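Local coordinates for protein Bug27 (Bordetella pertussis, PDB 2QPQ), which probably binds a small solute in the periplasm between two domains that close like a Venus flytrap, as a periplasmic solute-binding protein of the Bug family, at residues V259-K262 / L263-G267; V181-A184 / S185-I188; F278-M281 / V282-I286. All coordinates share one frame; numbering follows the deposited sequence.

Contact 1. Residues V259-K262 / L263-G267; sequences VQKK and LADLG
Val259 and Leu263, one turn apart, form the buried side of this helical stretch, held down by Tyr32 and Leu28 of helix 21-35. Between the two side chains, CG1 of Val259 touches CD2 of Leu263 at 4.3 Å. Leu263 CD1 also settles 3.6 Å from the carbonyl oxygen Val259 O, the atom that accepts the backbone bond from Leu263 N. Further along this face Lys262 lies alongside Leu266, their side chains headed in a common direction, and the aliphatic CE of Lys262 lies 4.1 Å from CD1 of Leu266; both side chains touch Met24.

The backbone carries the regular i to i+4 ladder of an alpha-helix, shortest from Asp265 N to Lys261 O at 2.8 Å and longest and most bent from Leu266 N to Lys262 O at 3.3 Å, where the helix is ending. Gly267 takes positive phi (98°), and its N bonds to Ala264 O and, weakly, to Leu263 O, a Schellman motif that stops helix 257-266.

The solvent side is much looser. Lys261 crosses Asp265 obliquely, and its NZ reaches OD2 of Asp265 at 3.5 Å, a weak salt bridge between two exposed side chains. With CG of Lys261 anti to the backbone N (chi1 167°), the lysine leans along the helix, and an otherwise extended chain turns at chi4 to bring NZ over to the carboxylate.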
loop_
_atom_site.group_PDB
_atom_site.type_symbol
_atom_site.label_atom_id
_atom_site.label_comp_id
_atom_site.label_asym_id
_atom_site.label_seq_id
_atom_site.Cartn_x
_atom_site.Cartn_y
_atom_site.Cartn_z
ATOM N N VAL A 259 -13.029 15.368 2.818
ATOM C CA VAL A 259 -12.257 14.127 2.730
ATOM C C VAL A 259 -11.569 13.995 1.397
ATOM O O VAL A 259 -10.380 13.635 1.361
ATOM C CB VAL A 259 -13.165 12.903 2.988
ATOM C CG1 VAL A 259 -12.450 11.606 2.615
ATOM C CG2 VAL A 259 -13.584 12.903 4.446
ATOM N N GLN A 260 -12.289 14.267 0.310
ATOM C CA GLN A 260 -11.724 14.134 -1.056
ATOM C C GLN A 260 -10.526 15.068 -1.254
ATOM O O GLN A 260 -9.505 14.690 -1.837
ATOM C CB GLN A 260 -12.773 14.444 -2.144
ATOM C CG GLN A 260 -13.852 13.338 -2.350
ATOM C CD GLN A 260 -13.259 12.060 -2.908
ATOM O OE1 GLN A 260 -12.526 12.079 -3.897
ATOM N NE2 GLN A 260 -13.571 10.928 -2.267
ATOM N N LYS A 261 -10.670 16.296 -0.768
ATOM C CA LYS A 261 -9.625 17.329 -0.940
ATOM C C LYS A 261 -8.359 16.925 -0.194
ATOM O O LYS A 261 -7.280 16.949 -0.762
ATOM C CB LYS A 261 -10.129 18.703 -0.444
ATOM C CG LYS A 261 -9.032 19.746 -0.289
ATOM C CD LYS A 261 -9.521 21.037 0.351
ATOM C CE LYS A 261 -8.357 22.042 0.456
ATOM N NZ LYS A 261 -7.723 22.263 -0.889
ATOM N N LYS A 262 -8.525 16.558 1.076
ATOM C CA LYS A 262 -7.451 16.109 1.932
ATOM C C LYS A 262 -6.647 15.017 1.265
ATOM O O LYS A 262 -5.429 15.086 1.242
ATOM C CB LYS A 262 -7.980 15.584 3.265
ATOM C CG LYS A 262 -6.873 15.260 4.249
ATOM C CD LYS A 262 -7.346 14.377 5.374
ATOM C CE LYS A 262 -6.180 13.595 5.980
ATOM N NZ LYS A 262 -5.816 14.003 7.366
ATOM N N LEU A 263 -7.330 13.984 0.771
ATOM C CA LEU A 263 -6.641 12.871 0.129
ATOM C C LEU A 263 -5.942 13.279 -1.152
ATOM O O LEU A 263 -4.801 12.902 -1.382
ATOM C CB LEU A 263 -7.621 11.731 -0.153
ATOM C CG LEU A 263 -7.823 10.667 0.940
ATOM C CD1 LEU A 263 -7.896 11.196 2.337
ATOM C CD2 LEU A 263 -9.043 9.817 0.661
ATOM N N ALA A 264 -6.633 14.037 -1.998
ATOM C CA ALA A 264 -6.036 14.432 -3.258
ATOM C C ALA A 264 -4.785 15.245 -2.995
ATOM O O ALA A 264 -3.779 15.061 -3.683
ATOM C CB ALA A 264 -7.017 15.233 -4.111
ATOM N N ASP A 265 -4.853 16.136 -1.999
ATOM C CA ASP A 265 -3.740 17.032 -1.676
ATOM C C ASP A 265 -2.520 16.213 -1.284
ATOM O O ASP A 265 -1.394 16.646 -1.512
ATOM C CB ASP A 265 -4.097 17.943 -0.503
ATOM C CG ASP A 265 -5.017 19.107 -0.898
ATOM O OD1 ASP A 265 -5.353 19.282 -2.091
ATOM O OD2 ASP A 265 -5.399 19.852 0.022
ATOM N N LEU A 266 -2.772 15.062 -0.646
ATOM C CA LEU A 266 -1.735 14.101 -0.221
ATOM C C LEU A 266 -1.200 13.190 -1.317
ATOM O O LEU A 266 -0.160 12.582 -1.170
ATOM C CB LEU A 266 -2.239 13.250 0.951
ATOM C CG LEU A 266 -2.375 13.972 2.279
ATOM C CD1 LEU A 266 -3.043 13.116 3.320
ATOM C CD2 LEU A 266 -1.006 14.385 2.741
ATOM N N GLY A 267 -1.883 13.093 -2.435
ATOM C CA GLY A 267 -1.397 12.246 -3.504
ATOM C C GLY A 267 -2.074 10.893 -3.503
ATOM O O GLY A 267 -1.662 10.009 -4.278
#

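Contact 2. Residues V181-A184 / S185-I188; sequences VVTA and SSAI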
loop_
_atom_site.group_PDB
_atom_site.type_symbol
_atom_site.label_atom_id
_atom_site.label_comp_id
_atom_site.label_asym_id
_atom_site.label_seq_id
_atom_site.Cartn_x
_atom_site.Cartn_y
_atom_site.Cartn_z
ATOM N N VAL A 181 12.312 3.393 -3.042
ATOM C CA VAL A 181 10.932 3.286 -3.456
ATOM C C VAL A 181 10.038 3.490 -2.238
ATOM O O VAL A 181 10.102 2.738 -1.267
ATOM C CB VAL A 181 10.697 1.944 -4.097
ATOM C CG1 VAL A 181 9.242 1.839 -4.574
ATOM C CG2 VAL A 181 11.724 1.807 -5.246
ATOM N N VAL A 182 9.220 4.545 -2.284
ATOM C CA VAL A 182 8.371 4.856 -1.153
ATOM C C VAL A 182 6.986 5.220 -1.702
ATOM O O VAL A 182 6.796 5.322 -2.914
ATOM C CB VAL A 182 8.990 5.978 -0.230
ATOM C CG1 VAL A 182 10.377 5.537 0.313
ATOM C CG2 VAL A 182 9.132 7.296 -0.981
ATOM N N THR A 183 6.019 5.426 -0.830
ATOM C CA THR A 183 4.717 5.843 -1.313
ATOM C C THR A 183 4.835 7.267 -1.834
ATOM O O THR A 183 5.568 8.101 -1.248
ATOM C CB THR A 183 3.675 5.832 -0.192
ATOM O OG1 THR A 183 4.077 6.756 0.815
ATOM C CG2 THR A 183 3.486 4.419 0.403
ATOM N N ALA A 184 4.114 7.543 -2.919
ATOM C CA ALA A 184 3.945 8.909 -3.418
ATOM C C ALA A 184 3.554 9.939 -2.341
ATOM O O ALA A 184 4.104 11.037 -2.281
ATOM C CB ALA A 184 2.962 8.929 -4.595
ATOM N N SER A 185 2.629 9.579 -1.474
ATOM C CA SER A 185 2.160 10.458 -0.400
ATOM C C SER A 185 3.272 10.922 0.568
ATOM O O SER A 185 3.326 12.116 0.915
ATOM C CB SER A 185 1.048 9.755 0.376
ATOM O OG SER A 185 1.494 8.441 0.690
ATOM N N SER A 186 4.136 9.989 1.001
ATOM C CA SER A 186 5.326 10.346 1.800
ATOM C C SER A 186 6.301 11.272 1.066
ATOM O O SER A 186 6.860 12.192 1.671
ATOM C CB SER A 186 6.080 9.108 2.339
ATOM O OG SER A 186 6.623 8.271 1.316
ATOM N N ALA A 187 6.483 11.035 -0.229
ATOM C CA ALA A 187 7.570 11.665 -0.995
ATOM C C ALA A 187 7.183 13.022 -1.567
ATOM O O ALA A 187 8.053 13.890 -1.774
ATOM C CB ALA A 187 7.967 10.773 -2.118
ATOM N N ILE A 188 5.893 13.184 -1.853
ATOM C CA ILE A 188 5.449 14.357 -2.640
ATOM C C ILE A 188 5.917 15.695 -2.031
ATOM O O ILE A 188 6.485 16.505 -2.754
ATOM C CB ILE A 188 3.903 14.318 -3.020
ATOM C CG1 ILE A 188 3.682 13.397 -4.221
ATOM C CG2 ILE A 188 3.386 15.685 -3.449
ATOM C CD1 ILE A 188 2.206 13.064 -4.475
#
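Hydroxyl groups dominate the polar part of this turn, with Thr183 meeting both Ser185 and Ser186. Ser186 OG donates to the carbonyl oxygen Thr183 O at 2.8 Å, approaching in the carbonyl plane on a lone pair. The chi1 of 63° folds this hydroxyl back between the serine's own backbone N and carbonyl carbon, facing the preceding strand end. Thr183 OG1 and Ser185 OG share a further hydrogen bond of 3.1 Å; Ser185 OG has a second, weak partner in Tyr268 OH.

Backbone bonds begin on the same carbonyl. Ala187 N donates to Thr183 O at 3.2 Å, also in the carbonyl plane, so two donors grip this one oxygen. Ile188 N then reaches Ala184 O at 2.8 Å. Thr183 occupies the N-cap position, where strand 180-183 gives way to helix 184-192, a strand-to-helix step of an alpha/beta domain. Its side chain lies about 4 Å from a bound citric acid; the molecule probably came from the crystallisation liquor but may mark a pocket.

Apolar contacts flank the polar cluster. Val182 CG2 rests 3.8 Å from Ala187 CB, and Val182 also packs on Leu169 of helix 165-173. Val182 meets Cys136 and Ser186 meets Cys165, the two halves of a disulfide. One turn along the helix, Ile188 CD1 comes within 4.2 Å of Ala184 CB, and the isoleucine side chain continues onto Leu209 and Leu210.

Contact 3. Residues F278-M281 / V282-I286; sequences FQKM and VETDI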
loop_
_atom_site.group_PDB
_atom_site.type_symbol
_atom_site.label_atom_id
_atom_site.label_comp_id
_atom_site.label_asym_id
_atom_site.label_seq_id
_atom_site.Cartn_x
_atom_site.Cartn_y
_atom_site.Cartn_z
ATOM N N PHE A 278 -13.708 -5.352 -4.698
ATOM C CA PHE A 278 -12.536 -5.287 -3.840
ATOM C C PHE A 278 -12.090 -6.729 -3.506
ATOM O O PHE A 278 -10.887 -7.032 -3.496
ATOM C CB PHE A 278 -12.805 -4.408 -2.569
ATOM C CG PHE A 278 -11.584 -4.199 -1.673
ATOM C CD1 PHE A 278 -10.281 -4.196 -2.218
ATOM C CD2 PHE A 278 -11.736 -3.947 -0.319
ATOM C CE1 PHE A 278 -9.171 -3.985 -1.410
ATOM C CE2 PHE A 278 -10.619 -3.735 0.503
ATOM C CZ PHE A 278 -9.330 -3.762 -0.058
ATOM N N GLN A 279 -13.049 -7.604 -3.224
ATOM C CA GLN A 279 -12.733 -9.014 -2.970
ATOM C C GLN A 279 -11.968 -9.633 -4.124
ATOM O O GLN A 279 -10.980 -10.364 -3.920
ATOM C CB GLN A 279 -13.987 -9.864 -2.676
ATOM C CG GLN A 279 -13.664 -11.340 -2.285
ATOM C CD GLN A 279 -12.902 -11.412 -0.981
ATOM O OE1 GLN A 279 -13.133 -10.602 -0.103
ATOM N NE2 GLN A 279 -11.962 -12.337 -0.864
ATOM N N LYS A 280 -12.427 -9.360 -5.347
ATOM C CA LYS A 280 -11.704 -9.848 -6.510
ATOM C C LYS A 280 -10.266 -9.296 -6.575
ATOM O O LYS A 280 -9.333 -10.042 -6.887
ATOM C CB LYS A 280 -12.487 -9.533 -7.784
ATOM C CG LYS A 280 -11.975 -10.215 -9.091
ATOM C CD LYS A 280 -12.202 -11.724 -9.109
ATOM C CE LYS A 280 -11.735 -12.325 -10.463
ATOM N NZ LYS A 280 -11.340 -13.752 -10.305
ATOM N N MET A 281 -10.101 -7.997 -6.293
ATOM C CA MET A 281 -8.778 -7.364 -6.311
ATOM C C MET A 281 -7.863 -8.024 -5.286
ATOM O O MET A 281 -6.711 -8.306 -5.591
ATOM C CB MET A 281 -8.881 -5.874 -5.954
ATOM C CG MET A 281 -9.922 -5.055 -6.712
ATOM S SD MET A 281 -9.931 -3.309 -6.229
ATOM C CE MET A 281 -8.113 -3.092 -6.017
ATOM N N VAL A 282 -8.384 -8.270 -4.077
ATOM C CA VAL A 282 -7.595 -8.913 -3.000
ATOM C C VAL A 282 -7.100 -10.277 -3.502
ATOM O O VAL A 282 -5.919 -10.586 -3.404
ATOM C CB VAL A 282 -8.396 -9.081 -1.660
ATOM C CG1 VAL A 282 -7.633 -9.976 -0.620
ATOM C CG2 VAL A 282 -8.737 -7.737 -1.047
ATOM N N GLU A 283 -7.996 -11.084 -4.046
ATOM C CA GLU A 283 -7.626 -12.458 -4.473
ATOM C C GLU A 283 -6.675 -12.461 -5.671
ATOM O O GLU A 283 -5.727 -13.226 -5.729
ATOM C CB GLU A 283 -8.912 -13.277 -4.738
ATOM C CG GLU A 283 -9.652 -13.533 -3.426
ATOM C CD GLU A 283 -10.874 -14.447 -3.569
ATOM O OE1 GLU A 283 -10.850 -15.289 -4.497
ATOM O OE2 GLU A 283 -11.816 -14.345 -2.734
ATOM N N THR A 284 -6.941 -11.580 -6.627
ATOM C CA THR A 284 -6.074 -11.412 -7.791
ATOM C C THR A 284 -4.656 -10.980 -7.384
ATOM O O THR A 284 -3.684 -11.480 -7.929
ATOM C CB THR A 284 -6.662 -10.374 -8.742
ATOM O OG1 THR A 284 -7.898 -10.890 -9.251
ATOM C CG2 THR A 284 -5.698 -10.076 -9.890
ATOM N N ASP A 285 -4.552 -10.072 -6.411
ATOM C CA ASP A 285 -3.244 -9.558 -6.001
ATOM C C ASP A 285 -2.511 -10.596 -5.157
ATOM O O ASP A 285 -1.303 -10.710 -5.213
ATOM C CB ASP A 285 -3.381 -8.223 -5.274
ATOM C CG ASP A 285 -3.454 -7.030 -6.242
ATOM O OD1 ASP A 285 -3.349 -7.236 -7.482
ATOM O OD2 ASP A 285 -3.584 -5.885 -5.772
ATOM N N ILE A 286 -3.256 -11.364 -4.383
ATOM C CA ILE A 286 -2.646 -12.455 -3.651
ATOM C C ILE A 286 -1.945 -13.357 -4.650
ATOM O O ILE A 286 -0.764 -13.691 -4.463
ATOM C CB ILE A 286 -3.688 -13.247 -2.833
ATOM C CG1 ILE A 286 -4.080 -12.432 -1.582
ATOM C CG2 ILE A 286 -3.086 -14.635 -2.419
ATOM C CD1 ILE A 286 -5.206 -13.026 -0.750
HETATM O O HOH W 1 -9.485 -13.178 -8.394
HETATM O O HOH W 2 -11.496 -14.234 -6.955
#
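Gln279 and Glu283 are joined by a short, nearly straight hydrogen bond, NE2 of Gln279 to OE2 of Glu283 at 2.7 Å with an N-H...O angle of 166°. The acceptor uses its anti lone pair and lies almost in the amide plane, although the amide and carboxylate planes are turned 70° apart. Gln279 OE1 accepts from Ala95 N, which fixes the flip of the amide.

Lys280 O takes two donors from Thr284, the backbone N and the hydroxyl OG1, each at 2.9 Å; OG1 comes from above the carbonyl plane. One water bridges Lys280 NZ to Thr284 OG1, and a second donates to Glu283 OE1 and is held only weakly by NZ, so the ammonium reaches both through water.

On the buried side Val282 CG2 sits over one face of the Phe278 ring, 4.1 Å from its centroid, a CH-pi contact offset toward the rim. With CG anti to the backbone N (chi1 -175°), the ring stands beside the carbonyl carbon and meets that methyl face-on.

Phe278 also packs edge-to-face with Trp229 of strand 227-235, whose NE1 bonds Asp285 OD2. On strand 93-109 Ala95 and Asn98 meet Phe278, and Asn98 and Tyr101 meet Met281; helix 74-81 flanks Val282.

Along the chain the order is contact 2, contact 1, contact 3. Contacts 1 and 2 have centres 14 Å apart and touch: Leu266 O lies 3.4 Å from Ser185 CB, and Gly267 CA 3.8 Å from Ile188 CD1, bringing the C-terminal end of helix 257-266 against the start of helix 184-192. Contact 3 stands apart, with centres about 25 Å from contact 1 and 23 Å from contact 2, and it lies across the chain's centre from contact 2. Strand 93-109 pairs with strand 180-183 of contact 2 and with strand 269-273, which follows contact 1, and touches Phe278 and Met281 of contact 3, tying all three to one strand of the flytrap-like architecture.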